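Local coordinates for protein DNA helicase RecQ (Deinococcus radiodurans, PDB 4Q48) that is the catalytic core of a helicase that probably couples ATP hydrolysis to duplex DNA unwinding by translocating in the 3'-5' direction, at residues 421-433 against 482-494. Numbering follows the deposited sequence.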
loop_
_atom_site.group_PDB
_atom_site.type_symbol
_atom_site.label_atom_id
_atom_site.label_comp_id
_atom_site.label_asym_id
_atom_site.label_seq_id
_atom_site.Cartn_x
_atom_site.Cartn_y
_atom_site.Cartn_z
ATOM N N LEU A 421 -13.861 -23.949 2.796
ATOM C CA LEU A 421 -13.584 -23.272 4.062
ATOM C C LEU A 421 -13.907 -24.187 5.271
ATOM O O LEU A 421 -13.174 -24.192 6.266
ATOM C CB LEU A 421 -14.358 -21.954 4.155
ATOM C CG LEU A 421 -13.979 -20.836 3.164
ATOM C CD1 LEU A 421 -14.977 -19.711 3.242
ATOM C CD2 LEU A 421 -12.560 -20.268 3.290
ATOM N N SER A 422 -14.978 -24.973 5.200
ATOM C CA SER A 422 -15.260 -25.821 6.347
ATOM C C SER A 422 -14.197 -26.898 6.445
ATOM O O SER A 422 -13.702 -27.200 7.544
ATOM C CB SER A 422 -16.647 -26.425 6.275
ATOM O OG SER A 422 -17.595 -25.375 6.303
ATOM N N ALA A 423 -13.804 -27.417 5.285
ATOM C CA ALA A 423 -12.877 -28.526 5.212
ATOM C C ALA A 423 -11.587 -28.168 5.934
ATOM O O ALA A 423 -11.059 -28.940 6.743
ATOM C CB ALA A 423 -12.596 -28.866 3.763
ATOM N N THR A 424 -11.105 -26.965 5.677
ATOM C CA THR A 424 -9.861 -26.563 6.266
ATOM C C THR A 424 -10.076 -26.315 7.755
ATOM O O THR A 424 -9.159 -26.534 8.561
ATOM C CB THR A 424 -9.275 -25.325 5.536
ATOM O OG1 THR A 424 -8.256 -24.725 6.324
ATOM C CG2 THR A 424 -10.299 -24.300 5.321
ATOM N N ILE A 425 -11.301 -25.963 8.144
ATOM C CA ILE A 425 -11.579 -25.707 9.568
ATOM C C ILE A 425 -11.702 -27.002 10.377
ATOM O O ILE A 425 -11.055 -27.142 11.407
ATOM C CB ILE A 425 -12.857 -24.833 9.771
ATOM C CG1 ILE A 425 -12.589 -23.424 9.233
ATOM C CG2 ILE A 425 -13.249 -24.740 11.270
ATOM C CD1 ILE A 425 -13.746 -22.482 9.361
ATOM N N ARG A 426 -12.475 -27.971 9.911
ATOM C CA ARG A 426 -12.598 -29.167 10.713
ATOM C C ARG A 426 -11.294 -29.976 10.722
ATOM O O ARG A 426 -11.211 -30.981 11.404
ATOM C CB ARG A 426 -13.758 -30.060 10.273
ATOM C CG ARG A 426 -15.020 -29.345 9.868
ATOM C CD ARG A 426 -15.924 -28.971 11.063
ATOM N NE ARG A 426 -15.549 -29.640 12.308
ATOM C CZ ARG A 426 -15.975 -29.256 13.516
ATOM N NH1 ARG A 426 -16.794 -28.200 13.627
ATOM N NH2 ARG A 426 -15.564 -29.909 14.617
ATOM N N THR A 427 -10.290 -29.566 9.956
ATOM C CA THR A 427 -8.984 -30.211 10.012
ATOM C C THR A 427 -7.937 -29.321 10.686
ATOM O O THR A 427 -6.757 -29.618 10.655
ATOM C CB THR A 427 -8.475 -30.594 8.594
ATOM O OG1 THR A 427 -8.322 -29.411 7.782
ATOM C CG2 THR A 427 -9.430 -31.562 7.916
ATOM N N GLY A 428 -8.336 -28.197 11.248
ATOM C CA GLY A 428 -7.397 -27.440 12.056
ATOM C C GLY A 428 -6.429 -26.511 11.325
ATOM O O GLY A 428 -5.342 -26.254 11.847
ATOM N N ASN A 429 -6.804 -25.990 10.147
ATOM C CA ASN A 429 -6.076 -24.881 9.544
ATOM C C ASN A 429 -4.580 -25.087 9.396
ATOM O O ASN A 429 -3.787 -24.213 9.745
ATOM C CB ASN A 429 -6.308 -23.638 10.371
ATOM C CG ASN A 429 -7.747 -23.274 10.446
ATOM O OD1 ASN A 429 -8.302 -22.794 9.472
ATOM N ND2 ASN A 429 -8.382 -23.510 11.597
ATOM N N ARG A 430 -4.196 -26.245 8.869
ATOM C CA ARG A 430 -2.796 -26.636 8.884
ATOM C C ARG A 430 -2.390 -27.510 7.715
ATOM O O ARG A 430 -1.205 -27.620 7.404
ATOM C CB ARG A 430 -2.520 -27.372 10.181
ATOM C CG ARG A 430 -3.361 -28.624 10.279
ATOM C CD ARG A 430 -3.372 -29.135 11.688
ATOM N NE ARG A 430 -2.027 -29.309 12.212
ATOM C CZ ARG A 430 -1.767 -29.393 13.503
ATOM N NH1 ARG A 430 -2.767 -29.262 14.376
ATOM N NH2 ARG A 430 -0.518 -29.556 13.916
ATOM N N PHE A 431 -3.357 -28.117 7.047
ATOM C CA PHE A 431 -3.026 -28.992 5.927
ATOM C C PHE A 431 -2.957 -28.167 4.651
ATOM O O PHE A 431 -3.406 -27.008 4.635
ATOM C CB PHE A 431 -4.024 -30.145 5.808
ATOM C CG PHE A 431 -3.916 -31.131 6.941
ATOM C CD1 PHE A 431 -2.984 -32.156 6.901
ATOM C CD2 PHE A 431 -4.723 -31.016 8.063
ATOM C CE1 PHE A 431 -2.863 -33.053 7.957
ATOM C CE2 PHE A 431 -4.607 -31.912 9.111
ATOM C CZ PHE A 431 -3.679 -32.935 9.057
ATOM N N GLY A 432 -2.315 -28.740 3.625
ATOM C CA GLY A 432 -2.026 -28.050 2.376
ATOM C C GLY A 432 -3.115 -28.264 1.363
ATOM O O GLY A 432 -3.951 -29.158 1.510
ATOM N N ALA A 433 -3.085 -27.453 0.314
ATOM C CA ALA A 433 -4.120 -27.472 -0.713
ATOM C C ALA A 433 -4.410 -28.878 -1.245
ATOM O O ALA A 433 -5.572 -29.260 -1.441
ATOM C CB ALA A 433 -3.724 -26.548 -1.851
ATOM N N TYR A 482 -9.577 -15.164 1.909
ATOM C CA TYR A 482 -10.459 -16.011 2.692
ATOM C C TYR A 482 -9.633 -17.108 3.310
ATOM O O TYR A 482 -9.972 -17.622 4.373
ATOM C CB TYR A 482 -11.561 -16.597 1.851
ATOM C CG TYR A 482 -12.560 -15.577 1.396
ATOM C CD1 TYR A 482 -13.553 -15.119 2.250
ATOM C CD2 TYR A 482 -12.495 -15.040 0.116
ATOM C CE1 TYR A 482 -14.456 -14.179 1.823
ATOM C CE2 TYR A 482 -13.386 -14.109 -0.297
ATOM C CZ TYR A 482 -14.359 -13.685 0.552
ATOM O OH TYR A 482 -15.249 -12.746 0.111
ATOM N N LEU A 483 -8.526 -17.449 2.662
ATOM C CA LEU A 483 -7.548 -18.335 3.280
ATOM C C LEU A 483 -6.226 -17.624 3.351
ATOM O O LEU A 483 -5.923 -16.765 2.537
ATOM C CB LEU A 483 -7.375 -19.630 2.518
ATOM C CG LEU A 483 -8.588 -20.519 2.476
ATOM C CD1 LEU A 483 -8.281 -21.630 1.513
ATOM C CD2 LEU A 483 -8.873 -21.028 3.839
ATOM N N SER A 484 -5.420 -18.028 4.317
ATOM C CA SER A 484 -4.107 -17.445 4.501
ATOM C C SER A 484 -3.157 -18.615 4.423
ATOM O O SER A 484 -3.432 -19.694 4.977
ATOM C CB SER A 484 -4.003 -16.720 5.836
ATOM O OG SER A 484 -2.877 -15.883 5.847
ATOM N N ALA A 485 -2.073 -18.444 3.679
ATOM C CA ALA A 485 -1.203 -19.581 3.432
ATOM C C ALA A 485 -0.059 -19.654 4.402
ATOM O O ALA A 485 -0.005 -20.551 5.213
ATOM C CB ALA A 485 -0.665 -19.559 2.023
ATOM N N ASP A 486 0.812 -18.659 4.364
ATOM C CA ASP A 486 2.228 -18.857 4.687
ATOM C C ASP A 486 2.614 -19.526 6.029
ATOM O O ASP A 486 3.754 -19.410 6.495
ATOM C CB ASP A 486 2.926 -17.506 4.503
ATOM C CG ASP A 486 2.876 -17.030 3.029
ATOM O OD1 ASP A 486 3.535 -17.678 2.162
ATOM O OD2 ASP A 486 2.139 -16.048 2.743
ATOM N N ASP A 487 1.666 -20.253 6.617
ATOM C CA ASP A 487 1.972 -21.578 7.118
ATOM C C ASP A 487 2.603 -22.234 5.894
ATOM O O ASP A 487 2.233 -21.942 4.755
ATOM C CB ASP A 487 0.727 -22.318 7.581
ATOM C CG ASP A 487 1.048 -23.640 8.237
ATOM O OD1 ASP A 487 1.956 -24.332 7.744
ATOM O OD2 ASP A 487 0.387 -24.002 9.237
ATOM N N HIS A 488 3.565 -23.118 6.078
ATOM C CA HIS A 488 4.254 -23.605 4.890
ATOM C C HIS A 488 3.470 -24.645 4.090
ATOM O O HIS A 488 3.587 -25.875 4.227
ATOM C CB HIS A 488 5.652 -23.967 5.291
ATOM C CG HIS A 488 6.382 -22.738 5.730
ATOM N ND1 HIS A 488 5.988 -21.486 5.301
ATOM C CD2 HIS A 488 7.392 -22.535 6.608
ATOM C CE1 HIS A 488 6.751 -20.566 5.862
ATOM N NE2 HIS A 488 7.612 -21.176 6.659
ATOM N N PHE A 489 2.614 -24.002 3.289
ATOM C CA PHE A 489 1.619 -24.529 2.374
ATOM C C PHE A 489 0.370 -25.015 3.075
ATOM O O PHE A 489 -0.584 -25.426 2.413
ATOM C CB PHE A 489 2.247 -25.657 1.543
ATOM C CG PHE A 489 3.488 -25.227 0.852
ATOM C CD1 PHE A 489 3.515 -24.019 0.159
ATOM C CD2 PHE A 489 4.652 -25.957 0.974
ATOM C CE1 PHE A 489 4.657 -23.575 -0.441
ATOM C CE2 PHE A 489 5.807 -25.513 0.361
ATOM C CZ PHE A 489 5.802 -24.315 -0.344
ATOM N N GLY A 490 0.315 -24.829 4.388
ATOM C CA GLY A 490 -0.913 -25.095 5.118
ATOM C C GLY A 490 -1.831 -23.893 5.071
ATOM O O GLY A 490 -1.396 -22.749 5.194
ATOM N N LEU A 491 -3.118 -24.147 4.909
ATOM C CA LEU A 491 -4.056 -23.051 4.704
ATOM C C LEU A 491 -4.932 -22.869 5.946
ATOM O O LEU A 491 -5.535 -23.833 6.423
ATOM C CB LEU A 491 -4.900 -23.324 3.456
ATOM C CG LEU A 491 -4.035 -23.490 2.208
ATOM C CD1 LEU A 491 -4.834 -23.970 1.030
ATOM C CD2 LEU A 491 -3.410 -22.157 1.884
ATOM N N ARG A 492 -4.969 -21.636 6.452
ATOM C CA ARG A 492 -5.719 -21.241 7.642
ATOM C C ARG A 492 -6.939 -20.438 7.213
ATOM O O ARG A 492 -6.806 -19.472 6.436
ATOM C CB ARG A 492 -4.867 -20.354 8.554
ATOM C CG ARG A 492 -3.522 -20.915 9.007
ATOM C CD ARG A 492 -2.770 -19.888 9.898
ATOM N NE ARG A 492 -1.621 -20.441 10.633
ATOM C CZ ARG A 492 -1.704 -21.088 11.793
ATOM N NH1 ARG A 492 -2.885 -21.263 12.385
ATOM N NH2 ARG A 492 -0.598 -21.543 12.374
ATOM N N ALA A 493 -8.110 -20.750 7.761
ATOM C CA ALA A 493 -9.265 -19.872 7.545
ATOM C C ALA A 493 -9.053 -18.566 8.262
ATOM O O ALA A 493 -8.834 -18.549 9.448
ATOM C CB ALA A 493 -10.555 -20.525 8.027
ATOM N N THR A 494 -9.075 -17.467 7.533
ATOM C CA THR A 494 -8.943 -16.145 8.148
ATOM C C THR A 494 -10.276 -15.656 8.732
ATOM O O THR A 494 -11.315 -16.299 8.554
ATOM C CB THR A 494 -8.468 -15.101 7.157
ATOM O OG1 THR A 494 -9.574 -14.736 6.320
ATOM C CG2 THR A 494 -7.306 -15.618 6.316
#
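N429 meets A493 and R492 of the β-hairpin in the RQC domain, a winged-helix fold whose wing is residues 482-494. Its OD1 accepts the backbone N-H of A493 at 2.7 Å, nearly straight (170°), the donor tilted from the carbonyl plane. With CG anti to the carbonyl carbon (chi1 -60°), the amide extends past R492 CA to that N-H. Asparagine tolerates the positive phi here, and its amide oxygen supplies the acceptor. Shortening N429 to an alanine is likely to leave the A493 N-H without this acceptor and open a gap beside A493 CB. L491 N-H bonds to F431 O at 2.9 Å, so the loop after helix 414-426 grips the hairpin at two amides. T424 adds a weak bond from OG1 to L491 O, while its CG2 packs on L483 CD2. The small CB of A493 suits its place, meeting both N429 OD1 and I425 CG1. Leucines fill the inner side: L421 CD2 lies 3.8 Å from L483 CD2, and L491 also touches L436 and V478. Behind N429, a Schellman motif ends the helix at G428, whose positive phi would jam a CB against the preceding carbonyl. It fixes N429 through its N-H, bonded to T424 O at 2.9 Å.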